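Toluene, o-xylene monooxygenase oxygenase subunit (Pseudomonas stutzeri, PDB 2INC) probably serves as a helical structural subunit of the oxygenase component in a multicomponent monooxygenase that hydroxylates aromatic compounds such as toluene and o-xylene. Local coordinates at residues 5-8 with 9-13; 58-62 with 63-67; 112-115 with 116-120; 187-190 with 191-194. All coordinates share one frame; numbering follows the deposited sequence.

Contact 1: residues 5-8 with 9-13; sequences LKTW and SHLAG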
loop_
_atom_site.group_PDB
_atom_site.type_symbol
_atom_site.label_atom_id
_atom_site.label_comp_id
_atom_site.label_asym_id
_atom_site.label_seq_id
_atom_site.Cartn_x
_atom_site.Cartn_y
_atom_site.Cartn_z
ATOM N N LEU B 5 15.183 22.601 10.535
ATOM C CA LEU B 5 16.336 22.011 9.853
ATOM C C LEU B 5 15.832 21.143 8.706
ATOM O O LEU B 5 14.636 20.854 8.624
ATOM C CB LEU B 5 17.196 21.195 10.846
ATOM C CG LEU B 5 17.788 21.914 12.065
ATOM C CD1 LEU B 5 18.334 20.924 13.072
ATOM C CD2 LEU B 5 18.892 22.879 11.629
ATOM N N LYS B 6 16.741 20.748 7.819
ATOM C CA LYS B 6 16.444 19.855 6.700
ATOM C C LYS B 6 16.449 18.373 7.080
ATOM O O LYS B 6 16.035 17.548 6.300
ATOM C CB LYS B 6 17.525 20.017 5.627
ATOM C CG LYS B 6 17.296 21.167 4.655
ATOM C CD LYS B 6 18.510 21.278 3.688
ATOM C CE LYS B 6 18.072 21.283 2.196
ATOM N NZ LYS B 6 16.983 22.298 1.927
ATOM N N THR B 7 16.977 18.043 8.243
ATOM C CA THR B 7 17.166 16.656 8.660
ATOM C C THR B 7 17.185 16.719 10.169
ATOM O O THR B 7 17.006 17.809 10.719
ATOM C CB THR B 7 18.468 16.040 8.063
ATOM O OG1 THR B 7 18.550 14.648 8.423
ATOM C CG2 THR B 7 19.705 16.743 8.569
ATOM N N TRP B 8 17.389 15.591 10.853
ATOM C CA TRP B 8 17.506 15.599 12.313
ATOM C C TRP B 8 18.721 16.416 12.738
ATOM O O TRP B 8 19.781 16.391 12.085
ATOM C CB TRP B 8 17.737 14.209 12.894
ATOM C CG TRP B 8 16.693 13.161 12.643
ATOM C CD1 TRP B 8 16.924 11.872 12.214
ATOM C CD2 TRP B 8 15.291 13.255 12.890
ATOM N NE1 TRP B 8 15.756 11.184 12.145
ATOM C CE2 TRP B 8 14.727 11.991 12.560
ATOM C CE3 TRP B 8 14.445 14.273 13.362
ATOM C CZ2 TRP B 8 13.344 11.727 12.641
ATOM C CZ3 TRP B 8 13.050 14.012 13.458
ATOM C CH2 TRP B 8 12.522 12.736 13.106
ATOM N N SER B 9 18.595 17.098 13.862
ATOM C CA SER B 9 19.746 17.887 14.397
ATOM C C SER B 9 21.080 17.111 14.486
ATOM O O SER B 9 22.122 17.679 14.186
ATOM C CB SER B 9 19.394 18.569 15.713
ATOM O OG SER B 9 18.856 17.607 16.620
ATOM N N HIS B 10 21.049 15.814 14.818
ATOM C CA HIS B 10 22.279 15.035 14.942
ATOM C C HIS B 10 22.909 14.667 13.605
ATOM O O HIS B 10 24.064 14.223 13.572
ATOM C CB HIS B 10 22.103 13.770 15.835
ATOM C CG HIS B 10 21.183 12.731 15.259
ATOM N ND1 HIS B 10 21.635 11.574 14.653
ATOM C CD2 HIS B 10 19.829 12.664 15.232
ATOM C CE1 HIS B 10 20.598 10.863 14.233
ATOM N NE2 HIS B 10 19.490 11.493 14.585
ATOM N N LEU B 11 22.162 14.843 12.515
ATOM C CA LEU B 11 22.660 14.595 11.166
ATOM C C LEU B 11 22.867 15.879 10.371
ATOM O O LEU B 11 23.276 15.832 9.205
ATOM C CB LEU B 11 21.687 13.701 10.383
ATOM C CG LEU B 11 21.362 12.338 11.006
ATOM C CD1 LEU B 11 20.265 11.683 10.245
ATOM C CD2 LEU B 11 22.601 11.466 11.030
ATOM N N ALA B 12 22.547 17.016 10.967
ATOM C CA ALA B 12 22.630 18.278 10.230
ATOM C C ALA B 12 24.099 18.531 9.872
ATOM O O ALA B 12 24.970 18.352 10.711
ATOM C CB ALA B 12 22.030 19.432 11.059
ATOM N N GLY B 13 24.384 18.917 8.632
ATOM C CA GLY B 13 25.786 18.935 8.154
ATOM C C GLY B 13 26.332 17.522 7.884
ATOM O O GLY B 13 27.273 17.063 8.543
#
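The indole of Trp8 and the imidazole of His10 lie side by side and point the same way. Their planes are nearly parallel, at 14°, yet slid so far apart that the rings barely overlap. Contact is made by one side of the imidazole: His10 CD2 comes to 3.5 Å from Trp8 CB, and His10 NE2 lies 3.5 Å from Trp8 CD1. A first torsion of 66°, with CG between the backbone N and the carbonyl carbon, folds the imidazole back to this position. Leu11 CG sits 3.6 Å above one face of the His10 ring, toward its rim, while Leu11 CD1 meets the indole at its edge, 3.9 Å from Trp8 CD1. The backbone beneath these side chains makes a type I beta-turn over Trp8 to Leu11, closed by Leu11 N donating to Trp8 O at 2.9 Å from above the carbonyl plane. Thr7 crosses Leu11 at about a right angle; its CG2 rests 3.7 Å from Ala12 CA, and its OG1, anti to the backbone N (chi1 -176°), passes Leu11 CB. Farther out, Leu5 CD1 packs 3.6 Å from Ser9 CA. Trp8 NE1 is bonded to Val23 O of the same chain. The hydroxyls of Thr7 and Ser9 instead bond an aromatic and an acidic side chain of another protein chain, against which this N-terminal arm lies.

Contact 2: residues 58-62 with 63-67; sequences SPLKH and DDWNA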
loop_
_atom_site.group_PDB
_atom_site.type_symbol
_atom_site.label_atom_id
_atom_site.label_comp_id
_atom_site.label_asym_id
_atom_site.label_seq_id
_atom_site.Cartn_x
_atom_site.Cartn_y
_atom_site.Cartn_z
ATOM N N SER B 58 34.010 -2.184 28.535
ATOM C CA SER B 58 34.588 -3.157 27.621
ATOM C C SER B 58 35.946 -2.622 27.173
ATOM O O SER B 58 36.072 -1.425 26.906
ATOM C CB SER B 58 33.702 -3.369 26.399
ATOM O OG SER B 58 34.287 -4.309 25.517
ATOM N N PRO B 59 36.966 -3.506 27.106
ATOM C CA PRO B 59 38.259 -3.087 26.521
ATOM C C PRO B 59 38.222 -2.742 25.042
ATOM O O PRO B 59 39.179 -2.134 24.531
ATOM C CB PRO B 59 39.169 -4.305 26.746
ATOM C CG PRO B 59 38.240 -5.449 27.005
ATOM C CD PRO B 59 36.997 -4.884 27.619
ATOM N N LEU B 60 37.168 -3.160 24.328
ATOM C CA LEU B 60 36.988 -2.724 22.937
ATOM C C LEU B 60 36.435 -1.294 22.900
ATOM O O LEU B 60 35.273 -1.058 23.226
ATOM C CB LEU B 60 36.040 -3.678 22.206
ATOM C CG LEU B 60 35.956 -3.500 20.692
ATOM C CD1 LEU B 60 37.269 -3.978 20.036
ATOM C CD2 LEU B 60 34.769 -4.334 20.132
ATOM N N LYS B 61 37.249 -0.339 22.460
ATOM C CA LYS B 61 36.939 1.064 22.690
ATOM C C LYS B 61 36.792 1.871 21.425
ATOM O O LYS B 61 37.452 1.595 20.452
ATOM C CB LYS B 61 37.991 1.700 23.608
ATOM C CG LYS B 61 37.846 1.281 25.051
ATOM C CD LYS B 61 39.052 1.734 25.823
ATOM C CE LYS B 61 39.257 0.863 27.030
ATOM N NZ LYS B 61 40.465 1.327 27.757
ATOM N N HIS B 62 35.892 2.861 21.447
ATOM C CA HIS B 62 35.781 3.842 20.367
ATOM C C HIS B 62 35.137 5.095 20.943
ATOM O O HIS B 62 34.338 4.995 21.870
ATOM C CB HIS B 62 34.946 3.294 19.222
ATOM C CG HIS B 62 35.185 3.971 17.917
ATOM N ND1 HIS B 62 34.688 5.222 17.628
ATOM C CD2 HIS B 62 35.870 3.580 16.823
ATOM C CE1 HIS B 62 35.042 5.569 16.404
ATOM N NE2 HIS B 62 35.759 4.588 15.891
ATOM N N ASP B 63 35.464 6.275 20.444
ATOM C CA ASP B 63 34.844 7.469 21.051
ATOM C C ASP B 63 33.496 7.772 20.446
ATOM O O ASP B 63 32.793 8.616 20.958
ATOM C CB ASP B 63 35.671 8.753 20.889
ATOM C CG ASP B 63 37.078 8.647 21.420
ATOM O OD1 ASP B 63 37.931 9.459 20.949
ATOM O OD2 ASP B 63 37.354 7.806 22.300
ATOM N N ASP B 64 33.166 7.154 19.310
ATOM C CA ASP B 64 31.859 7.398 18.669
ATOM C C ASP B 64 31.274 6.152 18.027
ATOM O O ASP B 64 31.241 6.045 16.816
ATOM C CB ASP B 64 31.992 8.472 17.606
ATOM C CG ASP B 64 30.639 9.014 17.154
ATOM O OD1 ASP B 64 29.589 8.792 17.850
ATOM O OD2 ASP B 64 30.626 9.691 16.107
ATOM N N TRP B 65 30.797 5.209 18.835
ATOM C CA TRP B 65 30.260 3.977 18.258
ATOM C C TRP B 65 29.015 4.257 17.438
ATOM O O TRP B 65 28.644 3.462 16.565
ATOM C CB TRP B 65 29.893 2.989 19.354
ATOM C CG TRP B 65 31.081 2.259 19.968
ATOM C CD1 TRP B 65 31.463 2.281 21.277
ATOM C CD2 TRP B 65 32.001 1.391 19.293
ATOM N NE1 TRP B 65 32.575 1.485 21.470
ATOM C CE2 TRP B 65 32.917 0.912 20.273
ATOM C CE3 TRP B 65 32.141 0.962 17.960
ATOM C CZ2 TRP B 65 33.963 0.058 19.965
ATOM C CZ3 TRP B 65 33.200 0.093 17.650
ATOM C CH2 TRP B 65 34.099 -0.340 18.664
ATOM N N ASN B 66 28.355 5.377 17.709
ATOM C CA ASN B 66 27.226 5.804 16.844
ATOM C C ASN B 66 27.530 6.076 15.377
ATOM O O ASN B 66 26.593 6.085 14.577
ATOM C CB ASN B 66 26.422 6.974 17.420
ATOM C CG ASN B 66 25.408 6.530 18.532
ATOM O OD1 ASN B 66 24.570 5.623 18.360
ATOM N ND2 ASN B 66 25.466 7.227 19.635
ATOM N N ALA B 67 28.813 6.303 15.036
ATOM C CA ALA B 67 29.230 6.420 13.646
ATOM C C ALA B 67 29.123 5.110 12.838
ATOM O O ALA B 67 29.195 5.140 11.624
ATOM C CB ALA B 67 30.648 6.976 13.530
HETATM O O HOH W 1 33.062 -0.073 24.240
#
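His62 CB stands almost squarely over the six-membered ring of Trp65, 3.4 Å from its centroid and 15° off the ring normal, a CH-pi contact that forms the tight part of this turn. With CG anti to the backbone N (chi1 -159°), the imidazole extends past the indole, and the two ring planes meet obliquely at 41°. There ND1 accepts from Asp64 N at 3.0 Å, the donor lying in the ring plane and the bond nearly straight. NE2 is held by Glu270 OE1, so the imidazole is fixed at both nitrogens; accepting at ND1 is consistent with a proton on NE2. This is a connecting loop of a helical fold of the ferritin clan, between helix 46-56 and helix 76-99, and from Trp65 to Ala67 it coils into a short 3-10 segment, with Ala67 N bonded to Asp64 O at 3.0 Å. Along the edge of the indole that carries NE1 and CZ2 the packing is looser. Leu60 CG approaches Trp65 CZ2 only to 4.1 Å, and a water bridges, donating to Leu60 O at 2.6 Å and accepting from Trp65 NE1 at 3.2 Å. Replacing Trp65 by an alanine would probably strip His62 CB of its aromatic floor and leave the water without its indole donor. Lys61, Asp63 and Asp64 are exposed, and their CB atoms leave the backbone away from the facing segment.

Contact 3: residues 112-115 with 116-120; sequences ETLA and RFYTP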
loop_
_atom_site.group_PDB
_atom_site.type_symbol
_atom_site.label_atom_id
_atom_site.label_comp_id
_atom_site.label_asym_id
_atom_site.label_seq_id
_atom_site.Cartn_x
_atom_site.Cartn_y
_atom_site.Cartn_z
ATOM N N GLU B 112 19.491 -41.717 8.227
ATOM C CA GLU B 112 20.164 -41.781 9.522
ATOM C C GLU B 112 21.196 -40.675 9.746
ATOM O O GLU B 112 21.340 -40.200 10.869
ATOM C CB GLU B 112 20.773 -43.168 9.715
ATOM C CG GLU B 112 19.636 -44.156 10.027
ATOM C CD GLU B 112 20.094 -45.604 10.092
ATOM O OE1 GLU B 112 19.259 -46.428 10.538
ATOM O OE2 GLU B 112 21.271 -45.902 9.715
ATOM N N THR B 113 21.923 -40.274 8.709
ATOM C CA THR B 113 22.831 -39.138 8.818
ATOM C C THR B 113 22.082 -37.824 9.141
ATOM O O THR B 113 22.554 -37.033 9.935
ATOM C CB THR B 113 23.540 -38.971 7.505
ATOM O OG1 THR B 113 24.157 -40.221 7.237
ATOM C CG2 THR B 113 24.589 -37.854 7.508
ATOM N N LEU B 114 20.945 -37.599 8.498
ATOM C CA LEU B 114 20.070 -36.483 8.868
ATOM C C LEU B 114 19.667 -36.482 10.345
ATOM O O LEU B 114 19.764 -35.448 10.982
ATOM C CB LEU B 114 18.796 -36.515 8.028
ATOM C CG LEU B 114 19.010 -36.247 6.557
ATOM C CD1 LEU B 114 17.625 -36.296 5.905
ATOM C CD2 LEU B 114 19.665 -34.892 6.301
ATOM N N ALA B 115 19.260 -37.626 10.891
ATOM C CA ALA B 115 18.841 -37.673 12.281
ATOM C C ALA B 115 19.973 -37.267 13.219
ATOM O O ALA B 115 19.722 -36.600 14.246
ATOM C CB ALA B 115 18.306 -39.070 12.642
ATOM N N ARG B 116 21.213 -37.613 12.859
ATOM C CA ARG B 116 22.354 -37.365 13.727
ATOM C C ARG B 116 22.932 -36.004 13.544
ATOM O O ARG B 116 23.264 -35.341 14.543
ATOM C CB ARG B 116 23.476 -38.383 13.448
ATOM C CG ARG B 116 24.654 -38.289 14.429
ATOM C CD ARG B 116 25.507 -39.540 14.382
ATOM N NE ARG B 116 26.579 -39.373 15.376
ATOM C CZ ARG B 116 27.795 -39.874 15.285
ATOM N NH1 ARG B 116 28.149 -40.619 14.221
ATOM N NH2 ARG B 116 28.658 -39.628 16.275
ATOM N N PHE B 117 23.108 -35.616 12.269
ATOM C CA PHE B 117 23.846 -34.408 11.927
ATOM C C PHE B 117 23.030 -33.213 11.480
ATOM O O PHE B 117 23.580 -32.095 11.440
ATOM C CB PHE B 117 24.819 -34.706 10.799
ATOM C CG PHE B 117 25.910 -35.663 11.194
ATOM C CD1 PHE B 117 27.000 -35.217 11.933
ATOM C CD2 PHE B 117 25.813 -37.027 10.878
ATOM C CE1 PHE B 117 28.023 -36.113 12.310
ATOM C CE2 PHE B 117 26.828 -37.927 11.253
ATOM C CZ PHE B 117 27.955 -37.449 11.960
ATOM N N TYR B 118 21.766 -33.439 11.121
ATOM C CA TYR B 118 20.924 -32.309 10.672
ATOM C C TYR B 118 19.875 -31.833 11.668
ATOM O O TYR B 118 19.927 -30.700 12.145
ATOM C CB TYR B 118 20.325 -32.627 9.276
ATOM C CG TYR B 118 19.342 -31.547 8.838
ATOM C CD1 TYR B 118 17.977 -31.802 8.764
ATOM C CD2 TYR B 118 19.795 -30.279 8.543
ATOM C CE1 TYR B 118 17.071 -30.815 8.388
ATOM C CE2 TYR B 118 18.892 -29.270 8.177
ATOM C CZ TYR B 118 17.548 -29.560 8.093
ATOM O OH TYR B 118 16.664 -28.570 7.709
ATOM N N THR B 119 18.931 -32.686 12.036
ATOM C CA THR B 119 17.854 -32.198 12.849
ATOM C C THR B 119 18.233 -31.645 14.251
ATOM O O THR B 119 17.544 -30.707 14.731
ATOM C CB THR B 119 16.681 -33.156 12.874
ATOM O OG1 THR B 119 17.127 -34.369 13.408
ATOM C CG2 THR B 119 16.181 -33.401 11.412
ATOM N N PRO B 120 19.291 -32.187 14.916
ATOM C CA PRO B 120 19.661 -31.580 16.201
ATOM C C PRO B 120 20.148 -30.163 16.116
ATOM O O PRO B 120 20.244 -29.494 17.137
ATOM C CB PRO B 120 20.792 -32.469 16.735
ATOM C CG PRO B 120 20.619 -33.760 16.038
ATOM C CD PRO B 120 20.073 -33.427 14.676
#
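Leu114 O is gripped by two backbone donors, Tyr118 N at 2.8 Å and Thr119 N at 3.1 Å, which reach it from opposite faces of its carbonyl plane. The first bond has alpha-helical spacing; the second spans five residues, so the final turn widens into a pi-type turn as helix 108-117 ends. One residue earlier the bonding is regular, with Phe117 N donating to Thr113 O at 2.8 Å, nearly along the C=O axis. Pro120 has no N-H to continue the series, and its CD instead lies 3.2 Å from Ala115 O. Side chains follow the same spacing. Thr113 CG2, anti to the backbone N (its OG1 at chi1 -56°), meets Phe117 CD2 at 3.7 Å, while Thr113 OG1 turns back to bond Glu109 O. Thr113 O also lies at the edge of the Phe117 ring, and Arg116 CG sits 3.8 Å above one of its faces, off toward the rim. Leu114 and Tyr118 run side by side, with Leu114 CD2 3.8 Å from Tyr118 CB. The Arg116 chain, extended from CG to NE, carries its guanidinium to a salt bridge with Asp189, and Thr119 OG1 is bonded to Glu182. Leu114 packs on Leu169 of helix 142-172 and, together with Tyr118, on Leu243 of helix 241-268. The Phe117 ring makes an edge-to-face contact with Tyr296 of helix 274-299, while Pro120 rests on Trp192 of helix 190-202.

Contact 4: residues 187-190 with 191-194; sequences ENDP and AWQG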
loop_
_atom_site.group_PDB
_atom_site.type_symbol
_atom_site.label_atom_id
_atom_site.label_comp_id
_atom_site.label_asym_id
_atom_site.label_seq_id
_atom_site.Cartn_x
_atom_site.Cartn_y
_atom_site.Cartn_z
ATOM N N GLU B 187 22.672 -33.272 23.472
ATOM C CA GLU B 187 23.286 -33.381 24.813
ATOM C C GLU B 187 24.332 -34.471 25.004
ATOM O O GLU B 187 25.214 -34.280 25.848
ATOM C CB GLU B 187 22.184 -33.567 25.854
ATOM C CG GLU B 187 21.394 -32.287 26.035
ATOM C CD GLU B 187 20.266 -32.454 27.028
ATOM O OE1 GLU B 187 20.188 -33.517 27.619
ATOM O OE2 GLU B 187 19.433 -31.548 27.204
ATOM N N ASN B 188 24.265 -35.574 24.227
ATOM C CA ASN B 188 25.099 -36.762 24.455
ATOM C C ASN B 188 25.998 -37.276 23.339
ATOM O O ASN B 188 26.877 -38.098 23.594
ATOM C CB ASN B 188 24.237 -37.928 24.998
ATOM C CG ASN B 188 23.429 -37.531 26.191
ATOM O OD1 ASN B 188 23.984 -37.346 27.278
ATOM N ND2 ASN B 188 22.135 -37.353 26.013
ATOM N N ASP B 189 25.806 -36.824 22.092
ATOM C CA ASP B 189 26.561 -37.405 21.002
ATOM C C ASP B 189 27.899 -36.709 20.923
ATOM O O ASP B 189 27.918 -35.481 20.822
ATOM C CB ASP B 189 25.779 -37.204 19.659
ATOM C CG ASP B 189 26.413 -37.926 18.480
ATOM O OD1 ASP B 189 25.655 -38.539 17.690
ATOM O OD2 ASP B 189 27.647 -37.857 18.276
ATOM N N PRO B 190 29.013 -37.476 20.894
ATOM C CA PRO B 190 30.329 -36.856 20.825
ATOM C C PRO B 190 30.404 -35.862 19.687
ATOM O O PRO B 190 31.153 -34.867 19.838
ATOM C CB PRO B 190 31.285 -38.013 20.490
ATOM C CG PRO B 190 30.502 -39.285 20.868
ATOM C CD PRO B 190 29.076 -38.958 20.925
ATOM N N ALA B 191 29.683 -36.117 18.564
ATOM C CA ALA B 191 29.822 -35.239 17.376
ATOM C C ALA B 191 29.392 -33.820 17.694
ATOM O O ALA B 191 29.889 -32.873 17.050
ATOM C CB ALA B 191 29.015 -35.739 16.187
ATOM N N TRP B 192 28.505 -33.667 18.674
ATOM C CA TRP B 192 27.972 -32.313 18.994
ATOM C C TRP B 192 28.576 -31.663 20.235
ATOM O O TRP B 192 28.271 -30.497 20.537
ATOM C CB TRP B 192 26.482 -32.398 19.255
ATOM C CG TRP B 192 25.704 -32.604 18.002
ATOM C CD1 TRP B 192 25.182 -33.784 17.578
ATOM C CD2 TRP B 192 25.332 -31.613 17.022
ATOM N NE1 TRP B 192 24.508 -33.610 16.380
ATOM C CE2 TRP B 192 24.600 -32.290 16.009
ATOM C CE3 TRP B 192 25.554 -30.227 16.890
ATOM C CZ2 TRP B 192 24.061 -31.630 14.890
ATOM C CZ3 TRP B 192 25.020 -29.565 15.749
ATOM C CH2 TRP B 192 24.275 -30.275 14.774
ATOM N N GLN B 193 29.423 -32.396 20.949
ATOM C CA GLN B 193 29.954 -31.868 22.192
ATOM C C GLN B 193 30.950 -30.696 22.051
ATOM O O GLN B 193 30.985 -29.831 22.925
ATOM C CB GLN B 193 30.482 -33.001 23.071
ATOM C CG GLN B 193 29.389 -33.893 23.744
ATOM C CD GLN B 193 28.058 -33.197 23.835
ATOM O OE1 GLN B 193 27.844 -32.366 24.749
ATOM N NE2 GLN B 193 27.128 -33.502 22.886
ATOM N N GLY B 194 31.755 -30.665 20.995
ATOM C CA GLY B 194 32.588 -29.491 20.676
ATOM C C GLY B 194 31.678 -28.299 20.545
ATOM O O GLY B 194 31.848 -27.334 21.268
#
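Asp189 OD2 accepts from Ala191 N at 2.7 Å, met on the anti side of the carboxylate and 23° out of its plane. Its first torsion, chi1 -173°, carries CG forward beside the carbonyl carbon, within range of that N-H. Gln193 NE2 donates to Asp189 O at 3.0 Å, almost perfectly straight at 175°, with the acceptor in the amide plane; the side chain bends at chi2 to bring the amide back over the turn. The same NE2 also binds Trp186 O, in the last turn of helix 182-188. The bond from Ala191 N to OD2 is an N-cap, closing an Asx turn at Asp189 where helix 190-202 starts, and Pro190, which has no N-H to be capped, occupies the first position. Among the backbone bonds, Trp192 N reaches Asp189 O at 2.9 Å from the face opposite to Gln193 NE2, and Gln193 N bonds Pro190 O at 3.2 Å. Between side chains, Asp189 OD1 forms a salt bridge with Arg116 of helix 108-117, so the carboxylate is shared between the cap and that charge, while Gln193 OE1 takes a hydrogen bond from an aromatic side chain of another protein chain. With an alanine at Gln193, Asp189 O and Trp186 O would probably each lose a donor, and the aromatic group of the other chain its acceptor. Nonpolar contact is slight: Asp189 CB meets the edge of the indole, 4.0 Å from Trp192 CD1.

How the contacts relate
Contacts 3 and 4 belong together: their centres are 12 Å apart, and they join the end of helix 108-117 to the junction of helices 182-188 and 190-202. Besides the Arg116–Asp189 salt bridge, Trp192 NE1 probably bonds Arg116 O, 2.8 Å away. Both are partly buried and depend on backbone bonds at helix ends, a widened last turn in one and a capped first turn in the other. Contacts 1 and 2 lie in loops, on the opposite side of the chain's centre from contact 3, and rely more on aromatic packing. Contact 2 is a surface turn touched by no other protein chain, whereas contact 1, the most peripheral, lies against one.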